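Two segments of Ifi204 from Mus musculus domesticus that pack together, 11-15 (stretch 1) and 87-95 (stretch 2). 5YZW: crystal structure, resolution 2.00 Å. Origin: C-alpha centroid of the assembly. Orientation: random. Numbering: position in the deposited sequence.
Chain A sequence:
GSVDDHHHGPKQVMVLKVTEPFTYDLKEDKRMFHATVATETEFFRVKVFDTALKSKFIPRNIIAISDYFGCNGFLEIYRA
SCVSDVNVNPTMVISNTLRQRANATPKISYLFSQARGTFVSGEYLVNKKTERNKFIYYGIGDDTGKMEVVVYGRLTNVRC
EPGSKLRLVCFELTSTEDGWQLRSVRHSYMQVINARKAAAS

Stretch 1 (11-15) KQVMV
Stretch 2, residues 87-95: NVNPTMVIS

What brings a short strand and an irregular segment together here? Residues 11-15 run as an extended strand that continues later in the chain, with phi/psi near -101/128 at K11 and -136/158 at V13. Residues 87-95 form neither helix nor strand: V88 sits at -70/-47, N89 at -156/70 and P90 at -53/-20, and the chain then straightens from M92 to I94, at -116/137, -123/130 and -112/110. The register advances in the same sense along both, but the paths are well inclined to each other, with Q12 CA 7.5 Å from V88 CA and M14 CA 7.5 Å from M92 CA. That spacing is too wide for sheet pairing, and no hydrogen bond crosses between the stretches. Side chains cross most of the gap, some of them meeting main-chain atoms, and the two stretches together bury 319 Å².

How does the strand begin to engage its partner? K11 does not take part: its side chain, t, t, m, m from chi1 to chi4, stays 7.8 Å or more from the other segment, and its NZ is hydrogen-bonded elsewhere in the structure. Q12 makes the first contact, with CB directed toward the loop. Its chi1 of -91° lies between wells, chi2 is t and chi3 is 20°, so the amide extends to the loop at V88 and N89. There Q12 OE1 lies 3.6 Å from N89 CB, and Q12 NE2 is 3.9 Å from V88 O, a touch without a hydrogen bond. V88 (chi1 m) and N89 (chi1 t, chi2 22°) both direct CB back toward the strand. The backbone of Q12 is used as well, since its O lies 3.5 Å from M92 CE.

What happens at V13, where the strand's alternation turns the side chain around? CB of V13 points away from the loop, and its chi1 is m. The residue therefore meets the partner through its main chain, V13 C lying 4.0 Å from M92 SD. M92 can reach this far because its side chain is nearly fully extended, at -163°, 152° and -166°, all t. It runs toward the strand backbone and steeply across it, with M92 SD beside the peptide link from V13 to M14 and M92 CE near Q12 O.

How does M14 complete the packing? The next step of the strand brings CB back toward the loop, and the buried side chain adopts t, t, m, with chi3 at -89°. M14 N is 3.9 Å from M92 SD and M14 CB is 4.3 Å from the same sulfur, while M14 SD reaches I94 CG1 at 3.8 Å. I94, with chi1 and chi2 both m, directs CB toward the strand; between it and M92, V93 (chi1 p) directs CB away, so the straightened part of the loop alternates much as the strand does.

Where does the contact end? V15, buried with chi1 t, comes no closer than 9.2 Å with its side chain. At the corresponding end of the loop, S95 (chi1 p) is also out of reach, its side chain instead capping the helix that follows.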

ATOM      1  N   LYS A  11      -9.605 -12.228 -12.692  1.00 43.74           N
ATOM      2  CA  LYS A  11      -9.901 -10.796 -12.744  1.00 45.94           C
ATOM      3  C   LYS A  11      -8.912 -10.132 -13.691  1.00 47.71           C
ATOM      4  O   LYS A  11      -7.694 -10.297 -13.539  1.00 45.97           O
ATOM      5  CB  LYS A  11      -9.804 -10.125 -11.361  1.00 42.52           C
ATOM      6  CG  LYS A  11     -10.384  -8.674 -11.328  1.00 40.88           C
ATOM      7  CD  LYS A  11     -10.113  -7.917  -9.971  1.00 37.96           C
ATOM      8  CE  LYS A  11     -10.701  -8.666  -8.801  1.00 39.09           C
ATOM      9  NZ  LYS A  11     -12.173  -8.874  -8.974  1.00 38.76           N
ATOM     10  N   GLN A  12      -9.429  -9.366 -14.644  1.00 42.37           N
ATOM     11  CA  GLN A  12      -8.620  -8.740 -15.684  1.00 46.48           C
ATOM     12  C   GLN A  12      -8.407  -7.286 -15.316  1.00 47.15           C
ATOM     13  O   GLN A  12      -9.373  -6.524 -15.238  1.00 48.27           O
ATOM     14  CB  GLN A  12      -9.294  -8.831 -17.058  1.00 50.07           C
ATOM     15  CG  GLN A  12      -8.937 -10.051 -17.862  1.00 63.62           C
ATOM     16  CD  GLN A  12      -9.520 -10.003 -19.267  1.00 74.26           C
ATOM     17  OE1 GLN A  12      -9.877  -8.929 -19.769  1.00 76.95           O
ATOM     18  NE2 GLN A  12      -9.592 -11.166 -19.921  1.00 62.27           N
ATOM     19  N   VAL A  13      -7.148  -6.894 -15.096  1.00 46.76           N
ATOM     20  CA  VAL A  13      -6.853  -5.568 -14.557  1.00 44.65           C
ATOM     21  C   VAL A  13      -5.688  -4.916 -15.290  1.00 48.16           C
ATOM     22  O   VAL A  13      -4.840  -5.579 -15.893  1.00 49.37           O
ATOM     23  CB  VAL A  13      -6.560  -5.593 -13.032  1.00 40.63           C
ATOM     24  CG1 VAL A  13      -7.722  -6.180 -12.276  1.00 38.36           C
ATOM     25  CG2 VAL A  13      -5.292  -6.400 -12.730  1.00 34.94           C
ATOM     26  N   MET A  14      -5.648  -3.592 -15.202  1.00 44.61           N
ATOM     27  CA  MET A  14      -4.464  -2.834 -15.560  1.00 45.96           C
ATOM     28  C   MET A  14      -3.692  -2.471 -14.294  1.00 44.72           C
ATOM     29  O   MET A  14      -4.279  -2.003 -13.319  1.00 43.85           O
ATOM     30  CB  MET A  14      -4.818  -1.563 -16.327  1.00 51.19           C
ATOM     31  CG  MET A  14      -3.572  -0.938 -16.941  1.00 62.93           C
ATOM     32  SD  MET A  14      -3.831   0.624 -17.779  1.00 72.14           S
ATOM     33  CE  MET A  14      -4.226   0.068 -19.449  1.00 71.05           C
ATOM     34  N   VAL A  15      -2.383  -2.708 -14.318  1.00 45.36           N
ATOM     35  CA  VAL A  15      -1.484  -2.295 -13.241  1.00 50.64           C
ATOM     36  C   VAL A  15      -1.322  -0.784 -13.273  1.00 44.49           C
ATOM     37  O   VAL A  15      -0.919  -0.219 -14.293  1.00 51.61           O
ATOM     38  CB  VAL A  15      -0.123  -2.989 -13.386  1.00 44.37           C
ATOM     39  CG1 VAL A  15       0.808  -2.569 -12.247  1.00 46.68           C
ATOM     40  CG2 VAL A  15      -0.305  -4.505 -13.442  1.00 42.99           C
ATOM     41  N   ASN A  87      -1.658 -10.450 -24.031  1.00 73.96           N
ATOM     42  CA  ASN A  87      -2.739  -9.878 -24.852  1.00 83.64           C
ATOM     43  C   ASN A  87      -4.121 -10.200 -24.274  1.00 91.44           C
ATOM     44  O   ASN A  87      -5.041 -10.625 -24.978  1.00 87.50           O
ATOM     45  CB  ASN A  87      -2.626 -10.351 -26.314  1.00 73.32           C
ATOM     46  CG  ASN A  87      -3.217  -9.352 -27.311  1.00 79.24           C
ATOM     47  OD1 ASN A  87      -2.686  -8.261 -27.503  1.00 84.31           O
ATOM     48  ND2 ASN A  87      -4.316  -9.734 -27.957  1.00 81.50           N
ATOM     49  N   VAL A  88      -4.263  -9.993 -22.965  1.00 93.76           N
ATOM     50  CA  VAL A  88      -5.518 -10.328 -22.297  1.00 90.57           C
ATOM     51  C   VAL A  88      -6.628  -9.372 -22.729  1.00 89.04           C
ATOM     52  O   VAL A  88      -7.739  -9.797 -23.065  1.00 92.47           O
ATOM     53  CB  VAL A  88      -5.322 -10.337 -20.768  1.00 86.91           C
ATOM     54  CG1 VAL A  88      -4.645 -11.629 -20.326  1.00 91.65           C
ATOM     55  CG2 VAL A  88      -4.484  -9.168 -20.339  1.00 77.58           C
ATOM     56  N   ASN A  89      -6.345  -8.072 -22.737  1.00 90.51           N
ATOM     57  CA  ASN A  89      -7.303  -7.083 -23.221  1.00 87.19           C
ATOM     58  C   ASN A  89      -6.570  -5.823 -23.669  1.00 88.83           C
ATOM     59  O   ASN A  89      -6.702  -4.772 -23.029  1.00 85.25           O
ATOM     60  CB  ASN A  89      -8.340  -6.749 -22.145  1.00 80.68           C
ATOM     61  CG  ASN A  89      -9.649  -6.241 -22.730  1.00 82.86           C
ATOM     62  OD1 ASN A  89      -9.963  -6.500 -23.896  1.00 96.69           O
ATOM     63  ND2 ASN A  89     -10.417  -5.509 -21.926  1.00 72.73           N
ATOM     64  N   PRO A  90      -5.821  -5.878 -24.788  1.00 91.55           N
ATOM     65  CA  PRO A  90      -5.026  -4.713 -25.214  1.00 92.59           C
ATOM     66  C   PRO A  90      -5.864  -3.445 -25.308  1.00 87.51           C
ATOM     67  O   PRO A  90      -5.353  -2.324 -25.286  1.00 84.09           O
ATOM     68  CB  PRO A  90      -4.494  -5.137 -26.589  1.00 96.80           C
ATOM     69  CG  PRO A  90      -5.456  -6.185 -27.070  1.00 96.10           C
ATOM     70  CD  PRO A  90      -5.887  -6.919 -25.830  1.00 92.83           C
ATOM     71  N   THR A  91      -7.173  -3.639 -25.422  1.00 90.26           N
ATOM     72  CA  THR A  91      -8.150  -2.567 -25.380  1.00 94.53           C
ATOM     73  C   THR A  91      -8.735  -2.551 -23.974  1.00103.02           C
ATOM     74  O   THR A  91      -9.820  -3.066 -23.707  1.00113.51           O
ATOM     75  CB  THR A  91      -9.218  -2.799 -26.416  1.00 96.98           C
ATOM     76  OG1 THR A  91      -8.574  -2.808 -27.692  1.00103.69           O
ATOM     77  CG2 THR A  91     -10.233  -1.676 -26.381  1.00102.80           C
ATOM     78  N   MET A  92      -7.974  -1.993 -23.051  1.00 85.28           N
ATOM     79  CA  MET A  92      -8.508  -1.622 -21.757  1.00 78.22           C
ATOM     80  C   MET A  92      -8.392  -0.114 -21.648  1.00 72.52           C
ATOM     81  O   MET A  92      -7.381   0.469 -22.052  1.00 75.75           O
ATOM     82  CB  MET A  92      -7.761  -2.310 -20.612  1.00 76.26           C
ATOM     83  CG  MET A  92      -8.511  -2.284 -19.294  1.00 72.25           C
ATOM     84  SD  MET A  92      -8.113  -3.681 -18.216  1.00 67.59           S
ATOM     85  CE  MET A  92      -9.456  -3.524 -17.058  1.00 61.57           C
ATOM     86  N   VAL A  93      -9.436   0.521 -21.138  1.00 68.95           N
ATOM     87  CA  VAL A  93      -9.409   1.946 -20.847  1.00 75.15           C
ATOM     88  C   VAL A  93      -9.747   2.150 -19.372  1.00 66.73           C
ATOM     89  O   VAL A  93     -10.729   1.593 -18.866  1.00 60.82           O
ATOM     90  CB  VAL A  93     -10.371   2.724 -21.757  1.00 84.61           C
ATOM     91  CG1 VAL A  93     -11.749   2.057 -21.771  1.00 87.95           C
ATOM     92  CG2 VAL A  93     -10.452   4.183 -21.312  1.00 87.39           C
ATOM     93  N   ILE A  94      -8.922   2.929 -18.683  1.00 66.95           N
ATOM     94  CA  ILE A  94      -9.132   3.280 -17.283  1.00 61.09           C
ATOM     95  C   ILE A  94      -9.454   4.767 -17.257  1.00 66.03           C
ATOM     96  O   ILE A  94      -8.586   5.601 -17.548  1.00 69.40           O
ATOM     97  CB  ILE A  94      -7.901   2.948 -16.428  1.00 63.15           C
ATOM     98  CG1 ILE A  94      -7.377   1.549 -16.772  1.00 62.15           C
ATOM     99  CG2 ILE A  94      -8.204   3.074 -14.931  1.00 63.46           C
ATOM    100  CD1 ILE A  94      -8.268   0.422 -16.281  1.00 60.95           C
ATOM    101  N   SER A  95     -10.703   5.103 -16.937  1.00 67.58           N
ATOM    102  CA  SER A  95     -11.116   6.502 -16.914  1.00 75.75           C
ATOM    103  C   SER A  95     -10.193   7.316 -16.016  1.00 76.71           C
ATOM    104  O   SER A  95      -9.677   6.817 -15.012  1.00 67.13           O
ATOM    105  CB  SER A  95     -12.563   6.619 -16.433  1.00 74.53           C
ATOM    106  OG  SER A  95     -12.695   6.177 -15.094  1.00 78.63           O
TER